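Local coordinates for carbohydrate esterase family 2 (CE2) (Chaetomium olivicolor, PDB 4XVH), which probably acts as an acetyl xylan esterase, pairing a jelly-roll carbohydrate-binding domain with an SGNH-type hydrolase domain that would cleave acetyl esters from plant polysaccharide, at residues R7-T12 / T186-N191; L15-T20 / S83-G88; S162-I167 / T177-P182; V208-G213 / F251-S256; A229-A234 / N276-A281. All coordinates share one frame; numbering follows the deposited sequence.

Contact 1 joins the jelly-roll and hydrolase domains. Contact 2, about 11 Å away between centres, pairs two jelly-roll loops, and its W17 and S16 bond to Y188 and A190 of contact 1. Contact 3, in the hydrolase, is tied to contact 2 through E84 and S162. Contact 4 lies in the parallel sheet, and contact 5, about 30 Å from contact 1 between centres, packs the helices preceding and following strand 250-254. Along the chain, contacts 2 and 3 fall between the segments of contact 1; contacts 4 and 5 come after it, their segments alternating. Contacts 2 and 3 thus bring the two domains to the ligand pocket, while contacts 4 and 5 belong to the hydrolase.

Contact 1: R7-T12 / T186-N191; sequences RVNPAT and TRYGAN
N9 lies across one face of the Y188 ring, and that ring is the centre of the contact between these two loops. N9 CA sits 3.4 Å above the ring plane of Y188, over its centre, a CH-pi contact. In N9, chi1 of -172° puts CG beside the ring, and chi2 of -17° goes with an amide stacked 12° from the ring plane. P10 extends the apolar part, its CD 3.5 Å from Y188 CZ. An Asx turn shapes the first loop, A11 N giving its proton to N9 OD1, while N9 ND2 bonds to D192.

The direct polar link across the contact is R7 NH1 to R187 O, at 3.0 Å; the same NH1 also reaches Y185 O, and R7 makes a cation-pi contact with Y197. A water bridges the loops, 2.9 Å from Y188 OH and accepting from V8 N. An alanine in place of Y188 would probably leave the N9 amide without its stacking partner and the bridging water without its phenol. The junction between the jelly-roll and hydrolase domains therefore rests here on an aromatic-amide stack with a guanidinium-carbonyl bond and a water bridge beside it.

Contact 2: L15-T20 / S83-G88; sequences LSWPGT and SEPAYG. With PEU (2,5,8,11,14,17,20,23,26,29,32,35,38,41,44,47,50,53,56,59,62,65,68,71,74,77,80-heptacosaoxadooctacontan-82-ol), chain C.
W17 meets P85 through the benzo part of its indole: CE3 of W17 is 4.2 Å from P85 CG, an oblique approach, while P18 CD lies in plane at the indole edge. The other flat group, Y87, carries the polyether oxygen OAK over one face, 3.8 Å above the ring plane and offset toward the rim, and has E84 CG at its edge. Between the loops, P18 and P85 cross at about a right angle, and P85 CD comes 3.2 Å from S16 O. P18 CA makes a CA-H...O contact of 3.3 Å with S83 O, which is buried and has no conventional partner in the model. W17 to T20 form a type II turn, reinforced by T20 OG1 giving its proton to W17 O at 2.7 Å. Polar atoms of these loops bond to other parts of the chain: W17 NE1 to Y188 O, S16 OG to A190 N, and E84 OE2 to S162 OG. These are inter-strand loops of a jelly-roll beta sandwich, set against the hydrolase domain where A86 and Y87 line the ligand pocket.

Contact 3: S162-I167 / T177-P182; sequences SGKGLI and TSPLMP. With PEU (2,5,8,11,14,17,20,23,26,29,32,35,38,41,44,47,50,53,56,59,62,65,68,71,74,77,80-heptacosaoxadooctacontan-82-ol), chain C.
K164 reaches across to P179, S178 and M181 of 177-182. The bend of its chain at chi2 (-62°) turns CD to within 3.4 Å of P179 O, and CE runs beside the same oxygen. The ammonium gives a hydrogen bond to P179 O, with NZ 2.9 Å from it and in the carbonyl plane, and NZ lies 2.7 Å from S178 OG, a hydroxyl that also bonds to D176. K164 makes a cation-pi contact with W161 as well. M181 is itself bent, at chi2 and chi3, and lays its sulphur against the base of the lysine, SD 3.5 Å from K164 CB; the two side chains cross at about a right angle. L180 places CD1 3.4 Å from I167 O, and L166, with CG anti to its backbone N (chi1 176°), meets P182 CG through CD1 at 4.0 Å. The backbone adds a nearly straight bond from M181 N to G165 O, 3.0 Å long, just where L180 takes the N-cap position of helix 181-184. In the same loop, G163 N bonds to OAW of the polyether. Around this core, L166 packs on Y231 and A234 of helix 228-243, and M181 touches L212.

Contact 4: V208-G213 / F251-S256; sequences VVINLG and FFLLNS
V208 and F251 lie side by side, CB of V208 3.6 Å from F251 CD2. I210 brings CD1 to the edge of the same ring and, 3.9 Å away, to L253 CD2, so these four lie on one face of the strand pair. On the other face V209 CG1 meets L254 CD1 at 3.8 Å, and the F252 ring stacks with H290. An alanine at F251 would probably open a gap where the ring now meets V208 and I210, and weaken the packing on helix 228-243. The backbones zip together in parallel: F252 N to V208 O at 2.8 Å, I210 N to F252 O at 2.8 Å, L254 N to I210 O at 3.0 Å. At the C-terminal, polar edge, one water accepts from L212 N, and a second lies 2.8 Å from N211 OD1. Neighbouring parallel strands 207-211 and 250-254, joined through helix 228-243, form a beta-alpha-beta crossover in the central sheet of the SGNH hydrolase fold.

Contact 5: A229-A234 / N276-A281; sequences AAYTDA and NAIKNA
T232 and Y231 seat on A277 where helix 228-243 packs against helix 270-285, the two helices that precede and follow strand 250-254 in the hydrolase domain. The segment axes come within 8.8 Å at an angle of 39°, consistent with the small A277 at the interface. Its CB is 3.4 Å from T232 OG1 and 3.9 Å from Y231 CD2, and it lies in plane at the edge of the tyrosine ring. T232 has CG2 anti to its backbone N, and that methyl rests 3.7 Å from A277 O, with A281 N and N280 CB next to it. The Y231 hydroxyl lies near I278, OH being 3.8 Å from CD1; it also bonds to L212 O and to Q274 NE2.

T232 OG1 has two partners: V228 O in its own helix and a water that donates to it at 2.7 Å and in turn accepts from N280 ND2 at 2.9 Å. The chemistry is thus graded, with aromatic edge, alanine and isoleucine in the buried part, and a water-bridged threonine-asparagine pair toward the exposed N280. The two polar partners of the Y231 hydroxyl would offset its burial beside I278.

Contact 1: R7-T12 / T186-N191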
# COMPACT_ATOMS: atom_id res chain seq x y z
N ARG A 7 -5.81 7.52 -1.92
CA ARG A 7 -5.80 8.34 -3.11
C ARG A 7 -6.93 7.88 -4.04
O ARG A 7 -6.82 6.83 -4.67
CB ARG A 7 -4.44 8.25 -3.80
CG ARG A 7 -4.29 9.16 -5.04
CD ARG A 7 -2.95 8.90 -5.72
NE ARG A 7 -1.82 9.40 -4.94
CZ ARG A 7 -0.60 9.54 -5.44
NH1 ARG A 7 -0.39 9.18 -6.72
NH2 ARG A 7 0.40 10.03 -4.70
N VAL A 8 -8.02 8.65 -4.07
CA VAL A 8 -9.20 8.29 -4.88
C VAL A 8 -9.59 9.46 -5.76
O VAL A 8 -9.86 10.54 -5.27
CB VAL A 8 -10.39 7.87 -4.01
CG1 VAL A 8 -11.65 7.57 -4.87
CG2 VAL A 8 -10.01 6.63 -3.16
N ASN A 9 -9.58 9.24 -7.07
CA ASN A 9 -9.94 10.30 -8.00
C ASN A 9 -11.42 10.64 -7.84
O ASN A 9 -12.27 9.81 -8.12
CB ASN A 9 -9.64 9.86 -9.43
CG ASN A 9 -9.81 10.98 -10.46
OD1 ASN A 9 -10.43 12.02 -10.21
ND2 ASN A 9 -9.26 10.74 -11.65
N PRO A 10 -11.74 11.86 -7.36
CA PRO A 10 -13.16 12.18 -7.17
C PRO A 10 -13.95 12.27 -8.48
O PRO A 10 -15.17 12.24 -8.42
CB PRO A 10 -13.13 13.53 -6.46
CG PRO A 10 -11.82 14.16 -6.86
CD PRO A 10 -10.85 12.99 -7.04
N ALA A 11 -13.28 12.34 -9.63
CA ALA A 11 -14.00 12.36 -10.91
C ALA A 11 -14.48 10.97 -11.32
O ALA A 11 -15.35 10.84 -12.19
CB ALA A 11 -13.12 12.96 -12.03
N THR A 12 -13.90 9.93 -10.72
CA THR A 12 -14.28 8.56 -11.06
C THR A 12 -14.83 7.76 -9.89
O THR A 12 -15.51 6.77 -10.08
CB THR A 12 -13.09 7.79 -11.58
OG1 THR A 12 -12.15 7.67 -10.51
CG2 THR A 12 -12.45 8.52 -12.79
N THR A 186 2.55 9.34 -10.15
CA THR A 186 1.99 10.61 -10.64
C THR A 186 0.52 10.51 -11.01
O THR A 186 -0.11 11.51 -11.39
CB THR A 186 2.72 11.17 -11.89
OG1 THR A 186 2.48 10.31 -13.01
CG2 THR A 186 4.23 11.29 -11.65
N ARG A 187 -0.04 9.30 -10.92
CA ARG A 187 -1.39 9.07 -11.41
C ARG A 187 -2.41 9.16 -10.29
O ARG A 187 -2.09 8.80 -9.18
CB ARG A 187 -1.48 7.67 -12.07
CG ARG A 187 -0.59 7.52 -13.30
CD ARG A 187 -0.68 6.09 -13.83
NE ARG A 187 0.02 5.96 -15.10
CZ ARG A 187 -0.04 4.87 -15.86
NH1 ARG A 187 -0.77 3.83 -15.46
NH2 ARG A 187 0.63 4.83 -17.00
N TYR A 188 -3.64 9.58 -10.59
CA TYR A 188 -4.67 9.63 -9.56
C TYR A 188 -5.07 8.21 -9.21
O TYR A 188 -4.64 7.67 -8.20
CB TYR A 188 -5.92 10.42 -9.98
CG TYR A 188 -6.48 11.23 -8.81
CD1 TYR A 188 -6.81 12.58 -8.95
CD2 TYR A 188 -6.50 10.67 -7.53
CE1 TYR A 188 -7.28 13.31 -7.86
CE2 TYR A 188 -6.94 11.39 -6.44
CZ TYR A 188 -7.34 12.71 -6.61
OH TYR A 188 -7.75 13.40 -5.49
N GLY A 189 -5.91 7.60 -10.05
CA GLY A 189 -6.15 6.17 -9.95
C GLY A 189 -5.05 5.48 -10.72
O GLY A 189 -4.44 6.10 -11.60
N ALA A 190 -4.81 4.20 -10.42
CA ALA A 190 -3.67 3.49 -11.00
C ALA A 190 -3.64 3.46 -12.51
O ALA A 190 -2.55 3.40 -13.08
CB ALA A 190 -3.62 2.06 -10.49
N ASN A 191 -4.80 3.47 -13.17
CA ASN A 191 -4.80 3.43 -14.63
C ASN A 191 -5.17 4.77 -15.24
O ASN A 191 -5.47 4.83 -16.40
CB ASN A 191 -5.75 2.37 -15.16
CG ASN A 191 -5.41 0.99 -14.67
OD1 ASN A 191 -6.26 0.29 -14.12
ND2 ASN A 191 -4.18 0.58 -14.86
O HOH W 1 -7.50 11.72 -3.18

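Contact 2: L15-T20 / S83-G88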
# COMPACT_ATOMS: atom_id res chain seq x y z
N LEU A 15 -12.08 2.98 -6.56
CA LEU A 15 -11.17 2.40 -5.58
C LEU A 15 -10.15 1.58 -6.35
O LEU A 15 -10.40 0.42 -6.71
CB LEU A 15 -11.93 1.55 -4.57
CG LEU A 15 -13.07 2.30 -3.87
CD1 LEU A 15 -13.66 1.32 -2.85
CD2 LEU A 15 -12.58 3.60 -3.17
N SER A 16 -9.02 2.20 -6.61
CA SER A 16 -7.99 1.64 -7.47
C SER A 16 -6.79 1.17 -6.66
O SER A 16 -6.46 -0.01 -6.65
CB SER A 16 -7.55 2.67 -8.51
OG SER A 16 -6.50 2.16 -9.29
N TRP A 17 -6.11 2.09 -5.97
CA TRP A 17 -4.97 1.68 -5.15
C TRP A 17 -5.39 0.78 -3.96
O TRP A 17 -6.54 0.84 -3.50
CB TRP A 17 -4.23 2.94 -4.64
CG TRP A 17 -3.63 3.76 -5.74
CD1 TRP A 17 -4.03 5.01 -6.15
CD2 TRP A 17 -2.54 3.38 -6.62
NE1 TRP A 17 -3.25 5.44 -7.21
CE2 TRP A 17 -2.33 4.46 -7.52
CE3 TRP A 17 -1.75 2.23 -6.75
CZ2 TRP A 17 -1.33 4.43 -8.51
CZ3 TRP A 17 -0.75 2.21 -7.73
CH2 TRP A 17 -0.55 3.30 -8.59
N PRO A 18 -4.47 -0.07 -3.48
CA PRO A 18 -4.75 -0.87 -2.28
C PRO A 18 -5.07 0.04 -1.11
O PRO A 18 -4.49 1.13 -1.01
CB PRO A 18 -3.42 -1.60 -2.02
CG PRO A 18 -2.71 -1.61 -3.35
CD PRO A 18 -3.09 -0.26 -3.95
N GLY A 19 -5.97 -0.41 -0.24
CA GLY A 19 -6.25 0.34 0.99
C GLY A 19 -7.25 1.45 0.79
O GLY A 19 -7.73 2.00 1.79
N THR A 20 -7.59 1.79 -0.46
CA THR A 20 -8.53 2.90 -0.65
C THR A 20 -9.96 2.51 -0.25
O THR A 20 -10.32 1.32 -0.25
CB THR A 20 -8.55 3.41 -2.10
OG1 THR A 20 -8.74 2.31 -2.99
CG2 THR A 20 -7.22 4.15 -2.40
N SER A 83 -6.97 -5.43 -1.99
CA SER A 83 -6.27 -5.89 -3.18
C SER A 83 -5.82 -4.75 -4.08
O SER A 83 -5.95 -3.57 -3.73
CB SER A 83 -7.16 -6.86 -3.98
OG SER A 83 -8.40 -6.24 -4.31
N GLU A 84 -5.31 -5.09 -5.27
CA GLU A 84 -4.56 -4.11 -6.05
C GLU A 84 -5.09 -3.94 -7.49
O GLU A 84 -5.84 -4.78 -7.98
CB GLU A 84 -3.08 -4.52 -6.09
CG GLU A 84 -2.85 -5.79 -6.94
CD GLU A 84 -1.39 -6.19 -7.00
OE1 GLU A 84 -0.58 -5.41 -7.59
OE2 GLU A 84 -1.05 -7.26 -6.44
N PRO A 85 -4.70 -2.85 -8.15
CA PRO A 85 -5.26 -2.57 -9.48
C PRO A 85 -5.02 -3.67 -10.51
O PRO A 85 -5.86 -3.85 -11.40
CB PRO A 85 -4.54 -1.28 -9.92
CG PRO A 85 -3.75 -0.82 -8.76
CD PRO A 85 -3.95 -1.71 -7.60
N ALA A 86 -3.93 -4.41 -10.36
CA ALA A 86 -3.58 -5.41 -11.37
C ALA A 86 -4.67 -6.47 -11.49
O ALA A 86 -4.82 -7.06 -12.55
CB ALA A 86 -2.25 -6.09 -11.04
N TYR A 87 -5.42 -6.71 -10.41
CA TYR A 87 -6.46 -7.74 -10.42
C TYR A 87 -7.83 -7.18 -10.78
O TYR A 87 -8.68 -7.89 -11.30
CB TYR A 87 -6.53 -8.46 -9.07
CG TYR A 87 -5.40 -9.45 -8.85
CD1 TYR A 87 -5.47 -10.75 -9.35
CD2 TYR A 87 -4.23 -9.07 -8.17
CE1 TYR A 87 -4.42 -11.65 -9.16
CE2 TYR A 87 -3.18 -9.97 -7.98
CZ TYR A 87 -3.28 -11.25 -8.47
OH TYR A 87 -2.22 -12.13 -8.27
N GLY A 88 -8.05 -5.90 -10.48
CA GLY A 88 -9.28 -5.21 -10.88
C GLY A 88 -9.49 -3.96 -10.06
O GLY A 88 -8.61 -3.56 -9.31
CAA PEU C . -8.06 -6.83 -15.24
OAB PEU C . -7.12 -7.90 -15.44
CAC PEU C . -6.47 -7.86 -16.76
CAD PEU C . -5.41 -8.95 -17.18
OAE PEU C . -5.95 -10.30 -17.19
CAF PEU C . -6.38 -10.78 -15.88
CAG PEU C . -5.36 -11.16 -14.79
OAH PEU C . -4.38 -10.19 -14.39
CAI PEU C . -3.63 -10.66 -13.23
CAJ PEU C . -2.39 -9.80 -12.94
OAK PEU C . -1.71 -10.27 -11.75
CAL PEU C . -0.36 -9.77 -11.75
CAM PEU C . 0.47 -10.22 -10.55
OAN PEU C . 1.81 -9.80 -10.90
CAO PEU C . 2.82 -10.22 -9.96
CAP PEU C . 4.02 -10.12 -10.89
OAQ PEU C . 5.40 -10.42 -10.59
CAR PEU C . 5.73 -11.73 -10.02
CAS PEU C . 5.48 -12.04 -8.53
OAT PEU C . 6.27 -11.21 -7.59
CAU PEU C . 6.02 -9.77 -7.63
CAV PEU C . 6.92 -9.01 -6.64
OAW PEU C . 6.73 -7.57 -6.56

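Contact 3: S162-I167 / T177-P182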
# COMPACT_ATOMS: atom_id res chain seq x y z
N SER A 162 2.07 -4.82 -7.66
CA SER A 162 2.93 -6.00 -7.62
C SER A 162 3.83 -6.08 -8.86
O SER A 162 3.37 -5.82 -9.98
CB SER A 162 2.10 -7.28 -7.50
OG SER A 162 1.55 -7.30 -6.19
N GLY A 163 5.09 -6.42 -8.64
CA GLY A 163 6.04 -6.67 -9.71
C GLY A 163 6.79 -5.42 -10.12
O GLY A 163 7.72 -5.50 -10.92
N LYS A 164 6.42 -4.27 -9.55
CA LYS A 164 6.98 -3.01 -9.98
C LYS A 164 8.27 -2.69 -9.27
O LYS A 164 8.48 -3.04 -8.11
CB LYS A 164 5.99 -1.87 -9.79
CG LYS A 164 4.73 -2.02 -10.64
CD LYS A 164 5.07 -2.00 -12.14
CE LYS A 164 3.78 -1.87 -12.97
NZ LYS A 164 4.08 -1.80 -14.44
N GLY A 165 9.14 -1.97 -9.97
CA GLY A 165 10.40 -1.56 -9.40
C GLY A 165 10.62 -0.05 -9.42
O GLY A 165 9.75 0.73 -9.81
N LEU A 166 11.81 0.34 -8.98
CA LEU A 166 12.27 1.71 -9.03
C LEU A 166 12.91 2.06 -10.38
O LEU A 166 12.59 3.09 -10.97
CB LEU A 166 13.28 1.94 -7.91
CG LEU A 166 13.99 3.29 -7.81
CD1 LEU A 166 12.95 4.41 -7.51
CD2 LEU A 166 15.09 3.26 -6.75
N ILE A 167 13.85 1.24 -10.85
CA ILE A 167 14.48 1.47 -12.15
C ILE A 167 14.10 0.38 -13.16
O ILE A 167 14.14 0.62 -14.34
CB ILE A 167 16.03 1.55 -12.08
CG1 ILE A 167 16.65 0.24 -11.61
CG2 ILE A 167 16.44 2.65 -11.14
CD1 ILE A 167 18.15 0.23 -11.77
N THR A 177 8.67 -3.74 -19.91
CA THR A 177 8.89 -2.34 -20.15
C THR A 177 7.71 -1.39 -19.84
O THR A 177 7.66 -0.27 -20.31
CB THR A 177 9.29 -2.20 -21.57
OG1 THR A 177 9.51 -0.82 -21.89
CG2 THR A 177 8.24 -2.85 -22.42
N SER A 178 6.81 -1.82 -18.98
CA SER A 178 5.70 -1.00 -18.53
C SER A 178 6.15 0.03 -17.46
O SER A 178 7.32 0.05 -17.08
CB SER A 178 4.62 -1.94 -17.97
OG SER A 178 5.11 -2.61 -16.83
N PRO A 179 5.23 0.92 -16.99
CA PRO A 179 5.69 1.99 -16.08
C PRO A 179 6.38 1.48 -14.81
O PRO A 179 6.00 0.41 -14.30
CB PRO A 179 4.38 2.70 -15.71
CG PRO A 179 3.56 2.59 -17.00
CD PRO A 179 3.86 1.17 -17.48
N LEU A 180 7.38 2.23 -14.34
CA LEU A 180 7.98 2.04 -13.02
C LEU A 180 7.18 2.75 -11.93
O LEU A 180 6.29 3.53 -12.22
CB LEU A 180 9.42 2.55 -13.03
CG LEU A 180 10.22 1.99 -14.22
CD1 LEU A 180 11.53 2.74 -14.43
CD2 LEU A 180 10.49 0.48 -14.01
N MET A 181 7.45 2.46 -10.66
CA MET A 181 6.67 3.10 -9.60
C MET A 181 6.68 4.64 -9.62
O MET A 181 5.65 5.25 -9.35
CB MET A 181 7.12 2.62 -8.21
CG MET A 181 6.48 1.28 -7.79
SD MET A 181 4.74 1.05 -8.23
CE MET A 181 3.92 2.29 -7.22
N PRO A 182 7.83 5.29 -9.94
CA PRO A 182 7.77 6.76 -9.91
C PRO A 182 6.73 7.33 -10.87
O PRO A 182 6.00 8.26 -10.52
CB PRO A 182 9.21 7.18 -10.31
CG PRO A 182 10.07 6.02 -9.70
CD PRO A 182 9.23 4.80 -10.07
CAA PEU C . -8.06 -6.83 -15.24
OAB PEU C . -7.12 -7.90 -15.44
CAC PEU C . -6.47 -7.86 -16.76
CAD PEU C . -5.41 -8.95 -17.18
OAE PEU C . -5.95 -10.30 -17.19
CAF PEU C . -6.38 -10.78 -15.88
CAG PEU C . -5.36 -11.16 -14.79
OAH PEU C . -4.38 -10.19 -14.39
CAI PEU C . -3.63 -10.66 -13.23
CAJ PEU C . -2.39 -9.80 -12.94
OAK PEU C . -1.71 -10.27 -11.75
CAL PEU C . -0.36 -9.77 -11.75
CAM PEU C . 0.47 -10.22 -10.55
OAN PEU C . 1.81 -9.80 -10.90
CAO PEU C . 2.82 -10.22 -9.96
CAP PEU C . 4.02 -10.12 -10.89
OAQ PEU C . 5.40 -10.42 -10.59
CAR PEU C . 5.73 -11.73 -10.02
CAS PEU C . 5.48 -12.04 -8.53
OAT PEU C . 6.27 -11.21 -7.59
CAU PEU C . 6.02 -9.77 -7.63
CAV PEU C . 6.92 -9.01 -6.64
OAW PEU C . 6.73 -7.57 -6.56

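Contact 4: V208-G213 / F251-S256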
# COMPACT_ATOMS: atom_id res chain seq x y z
N VAL A 208 6.85 9.60 4.42
CA VAL A 208 6.75 8.88 3.17
C VAL A 208 7.64 7.66 3.27
O VAL A 208 8.86 7.77 3.50
CB VAL A 208 7.18 9.72 1.98
CG1 VAL A 208 7.27 8.86 0.69
CG2 VAL A 208 6.20 10.89 1.79
N VAL A 209 7.00 6.50 3.12
CA VAL A 209 7.65 5.20 3.25
C VAL A 209 7.87 4.60 1.87
O VAL A 209 6.94 4.54 1.06
CB VAL A 209 6.80 4.22 4.08
CG1 VAL A 209 7.51 2.85 4.15
CG2 VAL A 209 6.54 4.80 5.50
N ILE A 210 9.11 4.24 1.57
CA ILE A 210 9.37 3.67 0.25
C ILE A 210 10.04 2.31 0.39
O ILE A 210 11.09 2.22 1.01
CB ILE A 210 10.27 4.58 -0.60
CG1 ILE A 210 9.60 5.95 -0.77
CG2 ILE A 210 10.58 3.90 -1.95
CD1 ILE A 210 10.50 7.01 -1.33
N ASN A 211 9.43 1.29 -0.21
CA ASN A 211 9.96 -0.06 -0.18
C ASN A 211 10.03 -0.64 -1.60
O ASN A 211 9.08 -1.27 -2.09
CB ASN A 211 9.09 -0.92 0.73
CG ASN A 211 9.60 -2.35 0.89
OD1 ASN A 211 10.41 -2.86 0.11
ND2 ASN A 211 9.08 -3.02 1.90
N LEU A 212 11.16 -0.43 -2.26
CA LEU A 212 11.34 -0.85 -3.64
C LEU A 212 12.74 -1.40 -3.85
O LEU A 212 13.71 -0.89 -3.25
CB LEU A 212 11.13 0.33 -4.59
CG LEU A 212 9.71 0.89 -4.68
CD1 LEU A 212 9.79 2.21 -5.45
CD2 LEU A 212 8.83 -0.12 -5.44
N GLY A 213 12.85 -2.42 -4.70
CA GLY A 213 14.16 -2.99 -5.01
C GLY A 213 14.09 -4.50 -5.10
O GLY A 213 14.96 -5.13 -5.69
N PHE A 251 11.46 10.78 5.06
CA PHE A 251 11.39 9.62 4.18
C PHE A 251 12.00 8.39 4.86
O PHE A 251 13.09 8.48 5.47
CB PHE A 251 12.09 9.93 2.84
CG PHE A 251 11.34 10.93 2.00
CD1 PHE A 251 11.35 12.27 2.34
CD2 PHE A 251 10.55 10.50 0.93
CE1 PHE A 251 10.65 13.20 1.60
CE2 PHE A 251 9.83 11.39 0.18
CZ PHE A 251 9.87 12.76 0.52
N PHE A 252 11.31 7.26 4.72
CA PHE A 252 11.69 6.00 5.34
C PHE A 252 11.91 4.97 4.25
O PHE A 252 10.95 4.48 3.62
CB PHE A 252 10.61 5.59 6.36
CG PHE A 252 10.49 6.60 7.48
CD1 PHE A 252 9.68 7.74 7.32
CD2 PHE A 252 11.31 6.53 8.60
CE1 PHE A 252 9.63 8.73 8.29
CE2 PHE A 252 11.24 7.54 9.61
CZ PHE A 252 10.39 8.63 9.44
N LEU A 253 13.18 4.65 4.04
CA LEU A 253 13.63 3.79 2.94
C LEU A 253 13.98 2.40 3.46
O LEU A 253 14.90 2.23 4.26
CB LEU A 253 14.83 4.42 2.23
CG LEU A 253 14.69 5.90 1.84
CD1 LEU A 253 15.88 6.39 0.99
CD2 LEU A 253 13.40 6.21 1.12
N LEU A 254 13.23 1.40 3.02
CA LEU A 254 13.38 0.05 3.57
C LEU A 254 14.08 -0.89 2.60
O LEU A 254 13.87 -0.81 1.40
CB LEU A 254 12.02 -0.57 3.91
CG LEU A 254 11.28 -0.17 5.19
CD1 LEU A 254 10.80 1.28 5.17
CD2 LEU A 254 10.09 -1.17 5.43
N ASN A 255 14.87 -1.81 3.13
CA ASN A 255 15.37 -2.88 2.32
C ASN A 255 14.36 -4.04 2.36
O ASN A 255 13.31 -3.98 3.04
CB ASN A 255 16.77 -3.31 2.81
CG ASN A 255 16.79 -3.65 4.27
OD1 ASN A 255 15.74 -3.76 4.88
ND2 ASN A 255 17.99 -3.84 4.84
N SER A 256 14.66 -5.10 1.65
CA SER A 256 13.65 -6.11 1.34
C SER A 256 13.74 -7.36 2.20
O SER A 256 14.79 -8.01 2.25
CB SER A 256 13.79 -6.53 -0.12
OG SER A 256 12.95 -7.63 -0.36
O HOH W 2 13.23 1.01 -0.67
O HOH W 3 13.20 -2.95 -0.25

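Contact 5: A229-A234 / N276-A281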
# COMPACT_ATOMS: atom_id res chain seq x y z
N ALA A 229 24.66 1.71 -8.95
CA ALA A 229 24.81 3.15 -8.95
C ALA A 229 23.54 3.78 -9.46
O ALA A 229 23.07 4.77 -8.90
CB ALA A 229 26.01 3.57 -9.80
N ALA A 230 22.97 3.20 -10.51
CA ALA A 230 21.71 3.70 -11.06
C ALA A 230 20.57 3.52 -10.07
O ALA A 230 19.71 4.40 -9.92
CB ALA A 230 21.39 3.02 -12.37
N TYR A 231 20.55 2.39 -9.36
CA TYR A 231 19.50 2.16 -8.35
C TYR A 231 19.58 3.24 -7.25
O TYR A 231 18.58 3.89 -6.89
CB TYR A 231 19.64 0.76 -7.77
CG TYR A 231 18.73 0.42 -6.60
CD1 TYR A 231 17.37 0.21 -6.78
CD2 TYR A 231 19.26 0.27 -5.32
CE1 TYR A 231 16.54 -0.10 -5.71
CE2 TYR A 231 18.45 -0.03 -4.24
CZ TYR A 231 17.11 -0.23 -4.42
OH TYR A 231 16.33 -0.54 -3.32
N THR A 232 20.79 3.46 -6.76
CA THR A 232 21.06 4.49 -5.76
C THR A 232 20.66 5.88 -6.27
O THR A 232 19.96 6.63 -5.58
CB THR A 232 22.55 4.51 -5.40
OG1 THR A 232 22.97 3.19 -5.03
CG2 THR A 232 22.83 5.49 -4.27
N ASP A 233 21.15 6.23 -7.46
CA ASP A 233 20.87 7.54 -8.05
C ASP A 233 19.35 7.75 -8.19
O ASP A 233 18.85 8.84 -7.96
CB ASP A 233 21.53 7.69 -9.42
CG ASP A 233 23.05 7.87 -9.36
OD1 ASP A 233 23.62 8.09 -8.27
OD2 ASP A 233 23.68 7.79 -10.45
N ALA A 234 18.64 6.70 -8.60
CA ALA A 234 17.20 6.77 -8.81
C ALA A 234 16.44 6.94 -7.51
O ALA A 234 15.38 7.60 -7.46
CB ALA A 234 16.70 5.53 -9.51
N ASN A 276 23.35 -1.40 1.48
CA ASN A 276 24.37 -0.36 1.35
C ASN A 276 23.96 0.73 0.37
O ASN A 276 24.22 1.92 0.60
CB ASN A 276 25.71 -0.99 0.92
CG ASN A 276 26.36 -1.80 2.04
OD1 ASN A 276 26.09 -1.55 3.22
ND2 ASN A 276 27.23 -2.74 1.68
N ALA A 277 23.33 0.32 -0.74
CA ALA A 277 22.85 1.29 -1.72
C ALA A 277 21.82 2.25 -1.10
O ALA A 277 21.86 3.46 -1.32
CB ALA A 277 22.25 0.59 -2.91
N ILE A 278 20.92 1.71 -0.29
CA ILE A 278 19.92 2.56 0.34
C ILE A 278 20.56 3.51 1.35
O ILE A 278 20.22 4.69 1.39
CB ILE A 278 18.80 1.69 0.99
CG1 ILE A 278 17.93 1.09 -0.13
CG2 ILE A 278 17.93 2.51 1.96
CD1 ILE A 278 16.94 0.02 0.35
N LYS A 279 21.50 3.00 2.14
CA LYS A 279 22.19 3.84 3.11
C LYS A 279 22.92 4.96 2.42
O LYS A 279 22.95 6.11 2.90
CB LYS A 279 23.17 3.01 3.95
CG LYS A 279 22.46 2.01 4.90
CD LYS A 279 23.49 1.29 5.76
CE LYS A 279 22.85 0.39 6.82
NZ LYS A 279 23.91 -0.35 7.60
N ASN A 280 23.55 4.63 1.30
CA ASN A 280 24.17 5.66 0.47
C ASN A 280 23.16 6.73 0.05
O ASN A 280 23.43 7.92 0.19
CB ASN A 280 24.82 5.03 -0.77
CG ASN A 280 26.21 4.51 -0.50
OD1 ASN A 280 26.84 4.86 0.51
ND2 ASN A 280 26.72 3.68 -1.40
N ALA A 281 22.00 6.31 -0.45
CA ALA A 281 20.94 7.25 -0.82
C ALA A 281 20.53 8.12 0.37
O ALA A 281 20.39 9.34 0.24
CB ALA A 281 19.72 6.49 -1.38
O HOH W 4 25.33 2.90 -3.79